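Local coordinates for protein EDTA monooxygenase (EDTA-degrading bacterium BNC1, PDB 5DQP) that probably oxidises the chelating agent EDTA as an FMN-dependent monooxygenase of the bacterial luciferase-like, TIM-barrel family, working with a partner flavin reductase, at residues T94-F99 / V125-P130; Q294-L299 / L346-L351. All blocks are in the same frame, centred on the assembly; numbering follows the deposited sequence.

Contact 1: residues T94-F99 / V125-P130; sequences TASTSF and VTTANP
Ser96 and Val125 pair as a parallel bridge, CA to CA 4.8 Å, where strands 90-96 and 120-125 run out side by side at the C-terminal end of the TIM-barrel sheet. Val125 N gives a long, weak bond to Ala95 O (3.3 Å), whereas Thr97 N donates to Val125 O at 2.8 Å. Beyond the bridge the chains leave the sheet, and hydroxyls take over the joining. Ser96 OG, held anti to the backbone N (chi1 176°), meets Thr127 OG1 at 2.6 Å, and either may donate. The same Ser96 oxygen accepts from Ser98 N, an ST turn that bends the first loop back, so two bonds grip it. That bend brings Ser98 OG to Thr127 N, which donates to it at 3.0 Å. Thr127 is thus held by its hydroxyl and its amide at once. Within the sheet, the methyl Thr94 CG2 lies against both branches of Val125, the nearer being CG2 at 3.7 Å. Thr94 is a predicted FMN-binding residue close to Asp57, another predicted one; its hydroxyl turns elsewhere, to Leu55 O and Asn123 OD1. These loops therefore belong to the barrel end where the flavin would probably sit. Farther out, Asn129 caps the start of helix 130-135, and Phe99 packs on that helix through Val132 and Ala133. The Phe99 ring presents its edge to Thr127, with CE2 3.5 Å from CB and the methyl CG2 lying in the plane of the ring.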
loop_
_atom_site.group_PDB
_atom_site.type_symbol
_atom_site.label_atom_id
_atom_site.label_comp_id
_atom_site.label_asym_id
_atom_site.label_seq_id
_atom_site.Cartn_x
_atom_site.Cartn_y
_atom_site.Cartn_z
ATOM N N THR A 94 -9.369 0.461 4.173
ATOM C CA THR A 94 -10.228 1.538 3.709
ATOM C C THR A 94 -9.540 2.329 2.608
ATOM O O THR A 94 -8.396 2.768 2.777
ATOM C CB THR A 94 -10.578 2.474 4.869
ATOM O OG1 THR A 94 -11.291 1.746 5.859
ATOM C CG2 THR A 94 -11.421 3.659 4.386
ATOM N N ALA A 95 -10.252 2.556 1.502
ATOM C CA ALA A 95 -9.796 3.570 0.562
ATOM C C ALA A 95 -11.000 4.225 -0.112
ATOM O O ALA A 95 -12.023 3.579 -0.349
ATOM C CB ALA A 95 -8.844 2.980 -0.480
ATOM N N SER A 96 -10.842 5.504 -0.453
ATOM C CA SER A 96 -11.942 6.350 -0.895
ATOM C C SER A 96 -12.209 6.220 -2.394
ATOM O O SER A 96 -11.284 6.157 -3.202
ATOM C CB SER A 96 -11.626 7.813 -0.570
ATOM O OG SER A 96 -12.641 8.682 -1.061
ATOM N N THR A 97 -13.482 6.216 -2.772
ATOM C CA THR A 97 -13.802 6.336 -4.192
ATOM C C THR A 97 -13.759 7.786 -4.675
ATOM O O THR A 97 -13.841 8.033 -5.888
ATOM C CB THR A 97 -15.190 5.746 -4.488
ATOM O OG1 THR A 97 -16.162 6.385 -3.657
ATOM C CG2 THR A 97 -15.200 4.236 -4.238
ATOM N N SER A 98 -13.652 8.746 -3.755
ATOM C CA SER A 98 -13.717 10.158 -4.119
ATOM C C SER A 98 -12.376 10.669 -4.614
ATOM O O SER A 98 -12.321 11.464 -5.554
ATOM C CB SER A 98 -14.152 10.994 -2.917
ATOM O OG SER A 98 -15.438 10.615 -2.496
ATOM N N PHE A 99 -11.316 10.253 -3.976
ATOM C CA PHE A 99 -9.993 10.700 -4.288
ATOM C C PHE A 99 -9.062 9.509 -4.395
ATOM O O PHE A 99 -8.111 9.370 -3.672
ATOM C CB PHE A 99 -9.513 11.676 -3.223
ATOM C CG PHE A 99 -10.469 12.789 -2.975
ATOM C CD1 PHE A 99 -10.560 13.821 -3.843
ATOM C CD2 PHE A 99 -11.332 12.745 -1.917
ATOM C CE1 PHE A 99 -11.459 14.817 -3.634
ATOM C CE2 PHE A 99 -12.226 13.739 -1.695
ATOM C CZ PHE A 99 -12.294 14.782 -2.556
ATOM N N VAL A 125 -15.171 3.592 0.661
ATOM C CA VAL A 125 -15.879 4.691 1.307
ATOM C C VAL A 125 -15.956 5.874 0.341
ATOM O O VAL A 125 -15.283 5.913 -0.684
ATOM C CB VAL A 125 -15.224 5.116 2.643
ATOM C CG1 VAL A 125 -15.198 3.938 3.640
ATOM C CG2 VAL A 125 -13.819 5.670 2.425
ATOM N N THR A 126 -16.822 6.826 0.665
ATOM C CA THR A 126 -16.788 8.127 0.015
ATOM C C THR A 126 -16.251 9.150 1.001
ATOM O O THR A 126 -16.237 8.926 2.212
ATOM C CB THR A 126 -18.171 8.566 -0.485
ATOM O OG1 THR A 126 -18.969 8.976 0.631
ATOM C CG2 THR A 126 -18.864 7.438 -1.235
ATOM N N THR A 127 -15.818 10.289 0.481
ATOM C CA THR A 127 -15.180 11.299 1.309
ATOM C C THR A 127 -16.120 12.477 1.503
ATOM O O THR A 127 -16.541 13.112 0.533
ATOM C CB THR A 127 -13.867 11.783 0.703
ATOM O OG1 THR A 127 -12.955 10.683 0.573
ATOM C CG2 THR A 127 -13.277 12.839 1.593
ATOM N N ALA A 128 -16.418 12.781 2.753
ATOM C CA ALA A 128 -17.146 13.986 3.087
ATOM C C ALA A 128 -16.312 14.975 3.886
ATOM O O ALA A 128 -16.773 16.095 4.124
ATOM C CB ALA A 128 -18.423 13.631 3.863
ATOM N N ASN A 129 -15.104 14.606 4.304
ATOM C CA ASN A 129 -14.283 15.512 5.097
ATOM C C ASN A 129 -13.604 16.538 4.182
ATOM O O ASN A 129 -12.765 16.169 3.349
ATOM C CB ASN A 129 -13.259 14.711 5.905
ATOM C CG ASN A 129 -12.450 15.582 6.861
ATOM O OD1 ASN A 129 -12.524 16.806 6.808
ATOM N ND2 ASN A 129 -11.680 14.949 7.739
ATOM N N PRO A 130 -13.937 17.829 4.298
ATOM C CA PRO A 130 -13.319 18.826 3.398
ATOM C C PRO A 130 -11.811 18.985 3.569
ATOM O O PRO A 130 -11.162 19.493 2.646
ATOM C CB PRO A 130 -14.057 20.128 3.747
ATOM C CG PRO A 130 -14.606 19.885 5.138
ATOM C CD PRO A 130 -14.913 18.437 5.227
#

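Contact 2: residues Q294-L299 / L346-L351; sequences QRIEAL and LSLRQL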
loop_
_atom_site.group_PDB
_atom_site.type_symbol
_atom_site.label_atom_id
_atom_site.label_comp_id
_atom_site.label_asym_id
_atom_site.label_seq_id
_atom_site.Cartn_x
_atom_site.Cartn_y
_atom_site.Cartn_z
ATOM N N GLN A 294 -21.961 15.933 34.653
ATOM C CA GLN A 294 -22.159 16.775 33.478
ATOM C C GLN A 294 -22.691 15.958 32.306
ATOM O O GLN A 294 -23.666 16.348 31.651
ATOM C CB GLN A 294 -20.844 17.467 33.098
ATOM C CG GLN A 294 -20.922 18.333 31.835
ATOM C CD GLN A 294 -19.612 18.374 31.046
ATOM O OE1 GLN A 294 -18.595 18.885 31.523
ATOM N NE2 GLN A 294 -19.639 17.842 29.826
ATOM N N ARG A 295 -22.064 14.835 32.043
ATOM C CA ARG A 295 -22.461 14.080 30.891
ATOM C C ARG A 295 -23.890 13.558 31.019
ATOM O O ARG A 295 -24.612 13.495 30.052
ATOM C CB ARG A 295 -21.466 12.969 30.572
ATOM C CG ARG A 295 -20.000 13.289 30.812
ATOM C CD ARG A 295 -19.497 14.403 29.947
ATOM N NE ARG A 295 -19.215 13.885 28.623
ATOM C CZ ARG A 295 -19.156 14.595 27.503
ATOM N NH1 ARG A 295 -19.361 15.897 27.524
ATOM N NH2 ARG A 295 -18.894 13.988 26.357
ATOM N N ILE A 296 -24.272 13.147 32.213
ATOM C CA ILE A 296 -25.590 12.552 32.409
ATOM C C ILE A 296 -26.677 13.623 32.353
ATOM O O ILE A 296 -27.748 13.401 31.778
ATOM C CB ILE A 296 -25.628 11.744 33.720
ATOM C CG1 ILE A 296 -24.712 10.523 33.612
ATOM C CG2 ILE A 296 -27.033 11.287 34.019
ATOM C CD1 ILE A 296 -24.513 9.772 34.925
ATOM N N GLU A 297 -26.417 14.816 32.907
ATOM C CA GLU A 297 -27.375 15.903 32.715
ATOM C C GLU A 297 -27.448 16.303 31.239
ATOM O O GLU A 297 -28.539 16.513 30.700
ATOM C CB GLU A 297 -27.030 17.102 33.614
ATOM C CG GLU A 297 -25.674 17.774 33.340
ATOM C CD GLU A 297 -25.747 18.924 32.330
ATOM O OE1 GLU A 297 -26.876 19.324 31.961
ATOM O OE2 GLU A 297 -24.672 19.425 31.909
ATOM N N ALA A 298 -26.306 16.372 30.557
ATOM C CA ALA A 298 -26.343 16.637 29.124
ATOM C C ALA A 298 -27.265 15.657 28.396
ATOM O O ALA A 298 -28.060 16.054 27.538
ATOM C CB ALA A 298 -24.932 16.581 28.544
ATOM N N LEU A 299 -27.180 14.369 28.725
ATOM C CA LEU A 299 -27.989 13.384 28.013
ATOM C C LEU A 299 -29.477 13.539 28.329
ATOM O O LEU A 299 -30.327 13.408 27.436
ATOM C CB LEU A 299 -27.511 11.978 28.363
ATOM C CG LEU A 299 -28.136 10.817 27.603
ATOM C CD1 LEU A 299 -27.960 10.988 26.087
ATOM C CD2 LEU A 299 -27.502 9.518 28.086
ATOM N N LEU A 346 -32.887 -0.075 30.639
ATOM C CA LEU A 346 -31.776 0.655 31.225
ATOM C C LEU A 346 -32.257 1.864 32.013
ATOM O O LEU A 346 -33.335 2.420 31.760
ATOM C CB LEU A 346 -30.779 1.103 30.151
ATOM C CG LEU A 346 -30.095 -0.013 29.335
ATOM C CD1 LEU A 346 -29.098 0.553 28.357
ATOM C CD2 LEU A 346 -29.404 -1.080 30.208
ATOM N N SER A 347 -31.446 2.241 33.003
ATOM C CA SER A 347 -31.506 3.551 33.613
ATOM C C SER A 347 -30.753 4.550 32.738
ATOM O O SER A 347 -30.041 4.186 31.795
ATOM C CB SER A 347 -30.888 3.520 35.009
ATOM O OG SER A 347 -29.502 3.279 34.901
ATOM N N LEU A 348 -30.902 5.829 33.064
ATOM C CA LEU A 348 -30.180 6.850 32.313
ATOM C C LEU A 348 -28.673 6.699 32.474
ATOM O O LEU A 348 -27.920 6.849 31.506
ATOM C CB LEU A 348 -30.639 8.233 32.765
ATOM C CG LEU A 348 -29.993 9.398 32.025
ATOM C CD1 LEU A 348 -30.217 9.304 30.495
ATOM C CD2 LEU A 348 -30.549 10.705 32.587
ATOM N N ARG A 349 -28.218 6.420 33.695
ATOM C CA ARG A 349 -26.792 6.246 33.953
ATOM C C ARG A 349 -26.227 5.099 33.134
ATOM O O ARG A 349 -25.097 5.175 32.641
ATOM C CB ARG A 349 -26.557 5.985 35.448
ATOM C CG ARG A 349 -25.093 6.078 35.860
ATOM C CD ARG A 349 -24.788 5.309 37.151
ATOM N NE ARG A 349 -25.445 5.875 38.334
ATOM C CZ ARG A 349 -25.137 7.052 38.873
ATOM N NH1 ARG A 349 -24.188 7.808 38.331
ATOM N NH2 ARG A 349 -25.786 7.485 39.949
ATOM N N GLN A 350 -26.987 4.011 33.010
ATOM C CA GLN A 350 -26.528 2.891 32.206
ATOM C C GLN A 350 -26.516 3.266 30.735
ATOM O O GLN A 350 -25.570 2.949 30.015
ATOM C CB GLN A 350 -27.414 1.660 32.447
ATOM C CG GLN A 350 -27.282 1.060 33.839
ATOM C CD GLN A 350 -28.309 -0.016 34.095
ATOM O OE1 GLN A 350 -29.453 0.081 33.647
ATOM N NE2 GLN A 350 -27.913 -1.047 34.825
ATOM N N LEU A 351 -27.568 3.932 30.274
ATOM C CA LEU A 351 -27.649 4.311 28.873
ATOM C C LEU A 351 -26.481 5.215 28.461
ATOM O O LEU A 351 -25.936 5.057 27.369
ATOM C CB LEU A 351 -28.998 4.987 28.610
ATOM C CG LEU A 351 -29.244 5.513 27.196
ATOM C CD1 LEU A 351 -29.312 4.358 26.188
ATOM C CD2 LEU A 351 -30.534 6.343 27.186
#
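Leu299 and Leu348 share one shape, CG anti to the backbone N (chi1 -174° and -178°), which sets each CG on the side of its helix facing the other segment. They slide past each other in opposite directions, Leu299 CD2 reaching Leu348 CD1 at 3.6 Å. The other branch of Leu348, CD2, rests on Ile296 CG2 at 3.8 Å, so its fork touches two residues one helical turn apart. An alanine in place of Leu348 would probably cost Ile296 CG2 and Leu299 CD2 the methyls they rest on and leave a gap between the helices. At the margin, Ile296 CD1 touches the aliphatic part of Arg349 at CG (3.9 Å) and comes obliquely to its guanidinium, whose NE makes a salt bridge to Asp313. The start of the second helix is fixed by a capping box: Gln350 N donates to Ser347 OG at 3.2 Å, and Ser347 N returns a bond to Gln350 OE1 at 3.0 Å. The contact is a small apolar helix-helix interface, far from the predicted flavin site, joining helix 292-303 to the first turn of helix 348-354. Helix 331-344 adjoins both, with Met337 touching Leu299 and Val340 touching Leu351, while Val312 of a loop packs on Ile296 and Arg349.

How the contacts relate
From the N terminus, the chain first meets contact 1 at the end of strand 90-96, runs through helix 102-115 and strand 120-125, and closes the contact there: one beta-alpha-beta crossover of the barrel. It then continues through the barrel, including strand 262-271, before contact 2 opens on helix 292-303. That second loop has no strand in it; it passes through helix 331-344 and closes at helix 348-354. The two contacts follow in series, neither nested nor crossed, their centres 34 Å apart. Contact 1 ties neighbouring barrel strands at their C-terminal ends; contact 2 joins helices of the segment between strands 262-271 and 358-360, probably an insertion of the kind known in luciferase-like barrels.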